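Local coordinates for protein R.MvaI (Kocuria varians, PDB 2OA9) that probably cuts double-stranded DNA at a specific target sequence, which it recognises asymmetrically as a monomeric, metal-binding restriction endonuclease, at residues Ile59-Thr64 against Ala167-Glu172; Asn89-Lys94 against Tyr117-Lys122; Ile123-Glu128 against Gly201-Asp206; Lys161-Ile166 against Phe190-Val195. All coordinates share one frame; numbering follows the deposited sequence.

Contact 1 of 4, residues Ile59-Thr64 against Ala167-Glu172. With CD (cadmium ion), chain E; CD (cadmium ion), chain H.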
# COMPACT_ATOMS: atom_id res chain seq x y z
N ILE A 59 0.47 -12.53 3.15
CA ILE A 59 1.60 -13.28 3.66
C ILE A 59 2.69 -13.30 2.61
O ILE A 59 2.49 -13.81 1.51
CB ILE A 59 1.21 -14.72 3.98
CG1 ILE A 59 -0.02 -14.76 4.91
CG2 ILE A 59 2.38 -15.47 4.58
CD1 ILE A 59 0.25 -14.49 6.34
N LYS A 60 3.87 -12.80 2.95
CA LYS A 60 5.03 -12.86 2.06
C LYS A 60 6.29 -13.16 2.85
O LYS A 60 6.31 -12.87 4.03
CB LYS A 60 5.22 -11.52 1.34
CG LYS A 60 4.00 -11.03 0.58
CD LYS A 60 4.32 -10.51 -0.79
CE LYS A 60 3.54 -11.22 -1.88
NZ LYS A 60 3.72 -12.71 -1.73
N THR A 61 7.32 -13.71 2.22
CA THR A 61 8.64 -13.78 2.83
C THR A 61 9.33 -12.44 2.72
O THR A 61 8.91 -11.58 1.97
CB THR A 61 9.55 -14.83 2.22
OG1 THR A 61 9.83 -14.47 0.87
CG2 THR A 61 8.89 -16.20 2.15
N HIS A 62 10.42 -12.27 3.47
CA HIS A 62 11.20 -11.02 3.37
C HIS A 62 11.70 -10.89 1.94
O HIS A 62 11.73 -9.78 1.38
CB HIS A 62 12.41 -11.00 4.33
CG HIS A 62 11.91 -10.91 5.78
ND1 HIS A 62 11.77 -9.72 6.44
CD2 HIS A 62 11.49 -11.88 6.64
CE1 HIS A 62 11.24 -9.93 7.62
NE2 HIS A 62 11.07 -11.23 7.77
N GLU A 63 12.09 -12.01 1.33
CA GLU A 63 12.58 -11.99 -0.03
C GLU A 63 11.52 -11.55 -1.04
O GLU A 63 11.79 -10.73 -1.91
CB GLU A 63 13.10 -13.38 -0.38
CG GLU A 63 13.87 -13.38 -1.67
CD GLU A 63 14.46 -14.75 -1.94
OE1 GLU A 63 13.69 -15.63 -2.37
OE2 GLU A 63 15.66 -14.93 -1.65
N THR A 64 10.31 -12.07 -0.91
CA THR A 64 9.27 -11.74 -1.85
C THR A 64 8.78 -10.31 -1.55
O THR A 64 8.47 -9.56 -2.46
CB THR A 64 8.17 -12.78 -1.77
OG1 THR A 64 8.67 -14.05 -2.22
CG2 THR A 64 7.03 -12.43 -2.71
N ALA A 167 1.72 -10.15 7.23
CA ALA A 167 2.82 -10.85 7.91
C ALA A 167 3.95 -11.10 6.92
O ALA A 167 3.75 -11.67 5.85
CB ALA A 167 2.34 -12.15 8.55
N VAL A 168 5.14 -10.66 7.29
CA VAL A 168 6.35 -10.93 6.52
C VAL A 168 7.16 -11.96 7.31
O VAL A 168 7.51 -11.73 8.45
CB VAL A 168 7.16 -9.67 6.32
CG1 VAL A 168 8.42 -9.94 5.54
CG2 VAL A 168 6.32 -8.59 5.69
N ILE A 169 7.42 -13.09 6.68
CA ILE A 169 7.86 -14.31 7.35
C ILE A 169 9.15 -14.83 6.76
O ILE A 169 9.58 -14.42 5.67
CB ILE A 169 6.76 -15.41 7.29
CG1 ILE A 169 6.53 -15.89 5.86
CG2 ILE A 169 5.45 -14.89 7.90
CD1 ILE A 169 5.56 -17.08 5.74
N SER A 170 9.81 -15.77 7.45
CA SER A 170 10.84 -16.56 6.81
C SER A 170 10.82 -17.98 7.30
O SER A 170 10.25 -18.24 8.35
CB SER A 170 12.24 -15.93 6.96
OG SER A 170 12.63 -16.03 8.32
N ALA A 171 11.40 -18.88 6.52
CA ALA A 171 11.38 -20.28 6.89
C ALA A 171 12.59 -21.00 6.37
O ALA A 171 13.21 -20.56 5.39
CB ALA A 171 10.13 -20.92 6.34
N GLU A 172 12.87 -22.13 7.03
CA GLU A 172 13.77 -23.18 6.57
C GLU A 172 12.96 -24.26 5.88
O GLU A 172 11.77 -24.41 6.15
CB GLU A 172 14.51 -23.82 7.76
CG GLU A 172 15.34 -22.87 8.62
CD GLU A 172 16.18 -23.58 9.68
OE1 GLU A 172 16.08 -24.82 9.83
OE2 GLU A 172 16.93 -22.90 10.41
CD CD E . 12.90 -7.75 5.93
CD CD H . 18.13 -24.29 11.63
O HOH W 1 10.05 -12.91 9.63
O HOH W 2 16.62 -25.54 13.02
O HOH W 3 18.73 -26.29 10.52
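Val168 lays its CG1 methyl squarely on the imidazole of His62, 3.4 Å from the ring centroid and 9° off the normal, a CH-pi contact on a ring that also binds metal. The methyl gets there because CG1 stands anti to the backbone N (chi1 179°). The ring holds a cadmium ion through ND1 at 2.3 Å, with Glu237 as a second ligand, while NE2 gives its proton to a water lying in the ring plane. Both nitrogens are thus engaged; the same water lies within hydrogen-bonding distance of Val168 O, one of several acceptors competing for its protons. The two strands pair in parallel register: Lys60 N reaches Ala167 O at 3.1 Å and Ile169 N reaches Lys60 O at 2.9 Å, the first bond the straighter at 166°. A weak bond from His62 N to Ile169 O carries the pairing into the first helical residue. Ile59 and Ala167 share a sheet face, where Ile59 CD1 meets Ala167 CB at 3.8 Å; Ile59 CG2 touches Ile169 CD1 at 3.7 Å, and Phe38 of helix 33-49 packs against both isoleucines. Thr61 closes the strand as N-cap: its OG1 accepts from Thr64 N at 3.0 Å. An alanine here would probably leave the amide of Thr64 without its capping acceptor and so weaken the start of helix 62-66. Ile59 and Glu58 belong to a calcium site seen for this enzyme, with no calcium bound in this model, and the parallel pairing of this strand with 166-176 is consistent with the metal-bearing core sheet of a PDDEXK nuclease.

Contact 2 of 4, residues Asn89-Lys94 against Tyr117-Lys122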
# COMPACT_ATOMS: atom_id res chain seq x y z
N ASN A 89 -7.03 17.32 -17.74
CA ASN A 89 -7.29 18.22 -18.86
C ASN A 89 -6.20 19.30 -18.94
O ASN A 89 -5.71 19.61 -20.02
CB ASN A 89 -8.64 18.85 -18.77
CG ASN A 89 -9.72 17.95 -19.34
OD1 ASN A 89 -9.40 17.09 -20.12
ND2 ASN A 89 -10.95 18.11 -18.91
N ARG A 90 -5.79 19.85 -17.80
CA ARG A 90 -4.83 20.95 -17.80
C ARG A 90 -3.40 20.44 -18.00
O ARG A 90 -2.67 20.97 -18.83
CB ARG A 90 -4.93 21.79 -16.53
CG ARG A 90 -4.04 23.00 -16.55
CD ARG A 90 -4.06 23.80 -15.30
NE ARG A 90 -5.36 24.42 -15.03
CZ ARG A 90 -5.63 25.03 -13.88
NH1 ARG A 90 -4.73 25.09 -12.91
NH2 ARG A 90 -6.83 25.56 -13.68
N TYR A 91 -3.00 19.43 -17.24
CA TYR A 91 -1.59 19.01 -17.18
C TYR A 91 -1.29 17.69 -17.89
O TYR A 91 -0.14 17.33 -18.04
CB TYR A 91 -1.09 18.92 -15.73
CG TYR A 91 -1.33 20.17 -14.91
CD1 TYR A 91 -2.03 20.09 -13.69
CD2 TYR A 91 -0.88 21.41 -15.30
CE1 TYR A 91 -2.29 21.23 -12.93
CE2 TYR A 91 -1.11 22.53 -14.54
CZ TYR A 91 -1.84 22.46 -13.34
OH TYR A 91 -2.09 23.57 -12.60
N GLY A 92 -2.31 17.00 -18.36
CA GLY A 92 -2.13 15.68 -18.97
C GLY A 92 -1.76 15.74 -20.44
O GLY A 92 -1.45 16.80 -20.97
N LYS A 93 -1.84 14.60 -21.11
CA LYS A 93 -1.45 14.50 -22.51
C LYS A 93 -2.55 13.80 -23.27
O LYS A 93 -3.39 13.12 -22.68
CB LYS A 93 -0.15 13.75 -22.67
CG LYS A 93 -0.19 12.28 -22.27
CD LYS A 93 1.11 11.50 -22.63
CE LYS A 93 1.22 10.21 -21.83
NZ LYS A 93 2.51 9.49 -22.08
N LYS A 94 -2.58 13.96 -24.58
CA LYS A 94 -3.60 13.32 -25.40
C LYS A 94 -3.31 11.82 -25.55
O LYS A 94 -2.16 11.41 -25.73
CB LYS A 94 -3.68 14.01 -26.77
CG LYS A 94 -4.45 15.32 -26.79
CD LYS A 94 -4.49 15.91 -28.22
N TYR A 117 5.20 14.52 -20.59
CA TYR A 117 4.28 15.57 -20.18
C TYR A 117 4.99 16.90 -20.20
O TYR A 117 6.22 16.94 -20.11
CB TYR A 117 3.75 15.33 -18.75
CG TYR A 117 2.89 14.11 -18.66
CD1 TYR A 117 1.55 14.15 -18.95
CD2 TYR A 117 3.45 12.87 -18.33
CE1 TYR A 117 0.78 12.99 -18.93
CE2 TYR A 117 2.67 11.71 -18.30
CZ TYR A 117 1.34 11.80 -18.57
OH TYR A 117 0.54 10.66 -18.54
N ASN A 118 4.23 17.99 -20.29
CA ASN A 118 4.81 19.33 -20.28
C ASN A 118 4.88 19.95 -18.87
O ASN A 118 5.20 21.13 -18.72
CB ASN A 118 4.00 20.25 -21.18
CG ASN A 118 4.11 19.85 -22.64
OD1 ASN A 118 5.20 19.47 -23.09
ND2 ASN A 118 3.02 19.91 -23.38
N TYR A 119 4.57 19.11 -17.87
CA TYR A 119 4.60 19.54 -16.45
C TYR A 119 5.31 18.48 -15.62
O TYR A 119 5.31 17.30 -15.99
CB TYR A 119 3.18 19.80 -15.90
CG TYR A 119 2.47 20.79 -16.75
CD1 TYR A 119 2.64 22.16 -16.53
CD2 TYR A 119 1.75 20.42 -17.86
CE1 TYR A 119 2.10 23.10 -17.36
CE2 TYR A 119 1.16 21.38 -18.66
CZ TYR A 119 1.37 22.70 -18.42
OH TYR A 119 0.80 23.63 -19.28
N ASP A 120 5.94 18.93 -14.53
CA ASP A 120 6.58 18.07 -13.53
C ASP A 120 5.83 18.22 -12.20
O ASP A 120 5.10 19.16 -12.00
CB ASP A 120 8.03 18.42 -13.33
CG ASP A 120 8.86 18.24 -14.57
OD1 ASP A 120 8.59 17.30 -15.33
OD2 ASP A 120 9.78 19.03 -14.82
N PHE A 121 6.00 17.23 -11.33
CA PHE A 121 5.15 17.10 -10.16
C PHE A 121 5.99 16.75 -8.95
O PHE A 121 6.95 16.01 -9.07
CB PHE A 121 4.07 16.03 -10.34
CG PHE A 121 3.20 16.24 -11.52
CD1 PHE A 121 2.03 16.97 -11.41
CD2 PHE A 121 3.55 15.72 -12.76
CE1 PHE A 121 1.22 17.20 -12.51
CE2 PHE A 121 2.73 15.94 -13.86
CZ PHE A 121 1.59 16.69 -13.73
N LYS A 122 5.55 17.22 -7.77
CA LYS A 122 6.12 16.81 -6.48
C LYS A 122 5.03 16.83 -5.42
O LYS A 122 4.11 17.64 -5.48
CB LYS A 122 7.27 17.72 -6.11
CG LYS A 122 8.06 17.22 -4.90
CD LYS A 122 9.43 17.92 -4.78
CE LYS A 122 9.42 19.41 -4.66
NZ LYS A 122 8.86 19.90 -3.39
O HOH W 4 1.51 17.64 -20.45
O HOH W 5 1.91 8.49 -19.18
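The CA atoms of Tyr91 and Tyr119 lie 6.3 Å apart, and those of Lys93 and Tyr117 equally so, where the end of helix 83-91 meets the chain leading into strand 119-126; no direct hydrogen bond joins the segments. A water links the backbones, accepting from Asn118 N at 2.7 Å and within donating distance of Tyr91 O, though other acceptors compete for its protons. Gly92, the first residue to leave helical geometry, turns the chain, and its CA lies at the edge of the Tyr117 ring. Tyr91 points its ring edge at the face of Tyr119 in a T-shaped pair, centroids 5.0 Å apart and planes at 65°, with CD2 placed over the centre of the Tyr119 ring. Arg90 NH1 donates to Tyr91 OH at 3.1 Å, and the same hydroxyl is hydrogen-bonded to Asp145, so two groups fix the far end of the ring. Tyr91 CB meets Phe121 CZ at 4.0 Å. Lys93 crosses Tyr117 at about a right angle: its CG, between the backbone N and the carbonyl carbon (chi1 66°), is set 3.5 Å from CE1 of Tyr117, CD lies over the ring face, and CE comes to 3.4 Å from Tyr117 OH. That hydroxyl shares a second water with Lys93 NZ, whose bond is weak, and is also hydrogen-bonded to His103 N. Around the contact, Val136 of strand 131-138 touches Tyr91, Tyr119 and Phe121, Ile144 of strand 143-151 touches Tyr91 and Tyr119, and strand 100-106 supplies Leu102 to Tyr117 and Val106 to Phe121.

Contact 3 of 4, residues Ile123-Glu128 against Gly201-Asp206. With CD (cadmium ion), chain G.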
# COMPACT_ATOMS: atom_id res chain seq x y z
N ILE A 123 5.12 15.99 -4.41
CA ILE A 123 4.23 16.09 -3.25
C ILE A 123 4.94 16.90 -2.15
O ILE A 123 6.14 16.77 -1.92
CB ILE A 123 3.85 14.71 -2.70
CG1 ILE A 123 3.24 13.81 -3.81
CG2 ILE A 123 2.90 14.84 -1.48
CD1 ILE A 123 1.91 14.29 -4.31
N ASP A 124 4.22 17.82 -1.54
CA ASP A 124 4.72 18.55 -0.38
C ASP A 124 3.73 18.42 0.77
O ASP A 124 2.52 18.57 0.60
CB ASP A 124 5.08 20.04 -0.69
CG ASP A 124 5.88 20.67 0.39
OD1 ASP A 124 7.04 20.23 0.64
OD2 ASP A 124 5.43 21.60 1.10
N ILE A 125 4.24 18.17 1.97
CA ILE A 125 3.38 18.08 3.13
C ILE A 125 3.24 19.46 3.77
O ILE A 125 4.20 20.04 4.25
CB ILE A 125 3.89 17.03 4.17
CG1 ILE A 125 4.31 15.71 3.53
CG2 ILE A 125 2.81 16.80 5.22
CD1 ILE A 125 3.21 14.89 2.81
N ASP A 126 2.02 19.97 3.80
CA ASP A 126 1.70 21.22 4.46
C ASP A 126 1.27 20.86 5.89
O ASP A 126 0.09 20.79 6.17
CB ASP A 126 0.58 21.92 3.67
CG ASP A 126 0.28 23.29 4.14
OD1 ASP A 126 0.73 23.68 5.28
OD2 ASP A 126 -0.42 24.03 3.43
N TRP A 127 2.24 20.66 6.76
CA TRP A 127 1.97 20.14 8.10
C TRP A 127 1.05 21.07 8.92
O TRP A 127 0.20 20.60 9.68
CB TRP A 127 3.28 19.89 8.86
CG TRP A 127 4.12 18.75 8.33
CD1 TRP A 127 5.21 18.84 7.49
CD2 TRP A 127 3.95 17.35 8.61
NE1 TRP A 127 5.69 17.58 7.22
CE2 TRP A 127 4.95 16.65 7.92
CE3 TRP A 127 3.07 16.61 9.41
CZ2 TRP A 127 5.05 15.27 7.94
CZ3 TRP A 127 3.19 15.24 9.44
CH2 TRP A 127 4.17 14.59 8.73
N GLU A 128 1.24 22.37 8.78
CA GLU A 128 0.46 23.34 9.56
C GLU A 128 -1.01 23.35 9.17
O GLU A 128 -1.88 23.48 10.01
CB GLU A 128 1.04 24.74 9.44
CG GLU A 128 0.32 25.81 10.28
CD GLU A 128 0.41 25.60 11.79
OE1 GLU A 128 1.28 24.81 12.26
OE2 GLU A 128 -0.38 26.25 12.52
N GLY A 201 6.82 9.21 5.16
CA GLY A 201 7.26 8.30 4.13
C GLY A 201 7.21 8.88 2.73
O GLY A 201 8.08 8.63 1.94
N ILE A 202 6.18 9.70 2.48
CA ILE A 202 6.14 10.47 1.23
C ILE A 202 7.32 11.46 1.15
O ILE A 202 8.04 11.49 0.16
CB ILE A 202 4.76 11.18 1.08
CG1 ILE A 202 3.65 10.15 0.90
CG2 ILE A 202 4.80 12.14 -0.14
CD1 ILE A 202 2.25 10.70 1.04
N GLU A 203 7.55 12.25 2.21
CA GLU A 203 8.68 13.20 2.24
C GLU A 203 10.02 12.51 2.00
O GLU A 203 10.91 13.05 1.36
CB GLU A 203 8.79 13.88 3.63
CG GLU A 203 7.61 14.70 4.03
CD GLU A 203 7.89 15.52 5.28
OE1 GLU A 203 8.39 14.98 6.31
OE2 GLU A 203 7.58 16.73 5.26
N ASN A 204 10.16 11.31 2.56
CA ASN A 204 11.42 10.54 2.50
C ASN A 204 11.69 9.91 1.14
O ASN A 204 12.79 9.50 0.87
CB ASN A 204 11.41 9.44 3.54
CG ASN A 204 11.41 9.99 4.98
OD1 ASN A 204 11.71 11.17 5.19
ND2 ASN A 204 11.05 9.17 5.93
N GLY A 205 10.66 9.85 0.28
CA GLY A 205 10.71 9.23 -1.03
C GLY A 205 10.38 7.75 -1.02
O GLY A 205 10.48 7.09 -2.05
N ASP A 206 9.92 7.23 0.11
CA ASP A 206 9.59 5.83 0.28
C ASP A 206 8.16 5.45 -0.04
O ASP A 206 7.86 4.30 -0.32
CB ASP A 206 9.90 5.38 1.74
CG ASP A 206 11.38 5.30 2.04
OD1 ASP A 206 12.23 5.14 1.13
OD2 ASP A 206 11.77 5.39 3.24
CD CD G . 7.76 21.73 2.20
O HOH W 6 7.06 17.89 2.76
O HOH W 7 6.70 20.71 3.88
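Strand 119-126, an outermost strand of a three-stranded antiparallel sheet, packs here against the last turn of helix 195-204, which ends in a Schellman motif at Gly205. The apolar part is formed by Ile123 and Ile202, whose CG2 methyls meet at 3.6 Å, and by Ile125, whose CG1 lies 3.5 Å from CG of Glu203 as the two side chains cross at about a right angle. Ile202 CG2 stands anti to its backbone N, which sets it against CG2 of Ile123. Beyond them Trp127 NE1 donates to Glu203 OE2 at 2.9 Å and 166°. The acceptor lies 9° from the indole plane, but the N-H comes from above the carboxylate, 50° out of its plane. Within the same segment, Ile125 CG2 lies 3.4 Å above the plane of the Trp127 ring, over its centre. A phenylalanine in place of Trp127 would probably leave Glu203 OE2 without its indole donor and the carboxylate freer to turn. One water donates to both Glu203 OE2 and Asp124 OD1 and accepts from Ile125 N. Because Asp124 also chelates a cadmium ion, at 2.3 Å through OD1, this water couples the carboxylate to the metal-bound aspartate, and two donors to OE2 would probably stabilise negative charge on Glu203.

Contact 4 of 4, residues Lys161-Ile166 against Phe190-Val195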
# COMPACT_ATOMS: atom_id res chain seq x y z
N LYS A 161 -10.16 2.59 7.31
CA LYS A 161 -11.10 1.74 6.58
C LYS A 161 -10.43 0.61 5.81
O LYS A 161 -11.03 -0.45 5.64
CB LYS A 161 -11.91 2.56 5.58
CG LYS A 161 -13.30 2.97 6.01
CD LYS A 161 -14.09 3.49 4.80
CE LYS A 161 -13.56 4.83 4.29
NZ LYS A 161 -14.65 5.86 4.22
N LYS A 162 -9.20 0.84 5.33
CA LYS A 162 -8.62 0.02 4.26
C LYS A 162 -7.40 -0.78 4.68
O LYS A 162 -7.10 -1.78 4.04
CB LYS A 162 -8.28 0.85 3.01
CG LYS A 162 -9.47 1.60 2.40
CD LYS A 162 -10.66 0.70 2.23
CE LYS A 162 -11.74 1.35 1.38
NZ LYS A 162 -11.45 1.18 -0.07
N LEU A 163 -6.72 -0.40 5.75
CA LEU A 163 -5.52 -1.14 6.15
C LEU A 163 -5.89 -2.54 6.55
O LEU A 163 -6.94 -2.76 7.17
CB LEU A 163 -4.82 -0.49 7.33
CG LEU A 163 -3.92 0.72 7.09
CD1 LEU A 163 -3.40 1.19 8.43
CD2 LEU A 163 -2.78 0.37 6.15
N LYS A 164 -5.03 -3.48 6.20
CA LYS A 164 -5.20 -4.87 6.59
C LYS A 164 -3.91 -5.29 7.26
O LYS A 164 -2.85 -4.69 7.04
CB LYS A 164 -5.50 -5.74 5.38
CG LYS A 164 -6.83 -5.39 4.70
CD LYS A 164 -7.13 -6.26 3.51
CE LYS A 164 -8.62 -6.28 3.15
NZ LYS A 164 -8.87 -7.12 1.92
N TYR A 165 -3.99 -6.33 8.08
CA TYR A 165 -2.80 -6.99 8.59
C TYR A 165 -1.96 -7.61 7.47
O TYR A 165 -2.47 -8.10 6.48
CB TYR A 165 -3.17 -8.07 9.64
CG TYR A 165 -3.84 -7.54 10.89
CD1 TYR A 165 -5.22 -7.71 11.10
CD2 TYR A 165 -3.12 -6.86 11.84
CE1 TYR A 165 -5.83 -7.21 12.24
CE2 TYR A 165 -3.70 -6.38 12.96
CZ TYR A 165 -5.04 -6.56 13.17
OH TYR A 165 -5.58 -6.03 14.29
N ILE A 166 -0.64 -7.57 7.64
CA ILE A 166 0.28 -8.26 6.75
C ILE A 166 1.30 -8.96 7.64
O ILE A 166 1.73 -8.39 8.66
CB ILE A 166 1.03 -7.25 5.84
CG1 ILE A 166 0.06 -6.57 4.88
CG2 ILE A 166 2.12 -7.93 5.03
CD1 ILE A 166 0.46 -5.17 4.56
N PHE A 190 2.59 -6.64 10.73
CA PHE A 190 2.28 -5.23 10.56
C PHE A 190 0.86 -5.06 11.05
O PHE A 190 -0.06 -5.76 10.58
CB PHE A 190 2.36 -4.88 9.06
CG PHE A 190 1.63 -3.61 8.69
CD1 PHE A 190 2.23 -2.38 8.88
CD2 PHE A 190 0.35 -3.64 8.18
CE1 PHE A 190 1.57 -1.20 8.53
CE2 PHE A 190 -0.30 -2.48 7.83
CZ PHE A 190 0.32 -1.27 7.98
N THR A 191 0.64 -4.10 11.95
CA THR A 191 -0.69 -3.88 12.56
C THR A 191 -1.27 -2.48 12.40
O THR A 191 -2.45 -2.25 12.69
CB THR A 191 -0.69 -4.23 14.07
OG1 THR A 191 0.23 -3.38 14.78
CG2 THR A 191 -0.23 -5.65 14.37
N ASP A 192 -0.48 -1.50 11.98
CA ASP A 192 -0.96 -0.12 11.90
C ASP A 192 0.02 0.75 11.17
O ASP A 192 1.23 0.47 11.13
CB ASP A 192 -1.25 0.49 13.27
CG ASP A 192 -2.10 1.76 13.18
OD1 ASP A 192 -3.02 1.83 12.31
OD2 ASP A 192 -1.87 2.75 13.93
N LEU A 193 -0.52 1.79 10.55
CA LEU A 193 0.27 2.89 9.98
C LEU A 193 -0.47 4.18 10.23
O LEU A 193 -1.63 4.29 9.85
CB LEU A 193 0.46 2.70 8.47
CG LEU A 193 1.20 3.81 7.69
CD1 LEU A 193 2.63 3.73 8.03
CD2 LEU A 193 0.98 3.59 6.18
N THR A 194 0.20 5.15 10.85
CA THR A 194 -0.41 6.44 11.14
C THR A 194 -0.34 7.37 9.94
O THR A 194 0.50 7.22 9.05
CB THR A 194 0.28 7.16 12.29
OG1 THR A 194 1.64 7.42 11.95
CG2 THR A 194 0.34 6.31 13.59
N VAL A 195 -1.22 8.38 9.92
CA VAL A 195 -1.12 9.38 8.87
C VAL A 195 0.20 10.14 8.94
O VAL A 195 0.74 10.49 7.93
CB VAL A 195 -2.37 10.33 8.84
CG1 VAL A 195 -2.44 11.19 10.07
CG2 VAL A 195 -2.37 11.13 7.53
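Segments 163-166 and 190-193 run nearly antiparallel, their end-to-end directions 155° apart, and Ile166 faces Phe190 in a hydrogen-bonded antiparallel pair. Phe190 N donates to Ile166 O at 2.8 Å, whereas the return bond from Ile166 N to Phe190 O is weak at 3.5 Å. The Phe190 side chain, with CG anti to its backbone N (chi1 161°), carries much of the packing. Its ring edge receives Leu163 CD2, 4.0 Å from CZ, and Lys164 O, 3.5 Å from CE2. Ile166 CD1 approaches CD2 of the same ring obliquely, and Asp192 N lies over the centre of one face. Leu163 reaches further with its other methyl: CD1 comes to 3.6 Å from Leu193 N, a buried amide with no partner in the model. Tyr165 turns its edge to the strand, CD2 lying 3.5 Å from Phe190 O and CE2 lying 3.8 Å from Thr191 CG2; Leu8 of helix 6-19 touches both Tyr165 and Thr191. Leu239 of helix 236-242 packs on Ile166 and Phe190. Helix 152-162 thus leads into strand 166-176, and Ile166, close to Glu58 of the calcium site, begins the antiparallel pairing with 179-192 at the open end of a beta-hairpin.

In the fold
From the N terminus, the first contact segment reached is 59-64, on strand 58-61, whose partner arrives only 103 residues later. Within that long loop contact 2 closes a short one, tying the end of helix 83-91 to strand 119-126. The same strand runs on into contact 3. Segment 123-128 lies inside the loop of contact 1 and 201-206 beyond it, so contacts 1 and 3 cross. Contact 4 falls wholly inside the span of contact 3 and crosses contact 1, whose second segment directly follows Ile166. Contacts 1 and 4 both build the mixed sheet; contact 2 lies about 39 Å from contact 1, centre to centre; contact 3 joins the three-stranded sheet to helix 195-204.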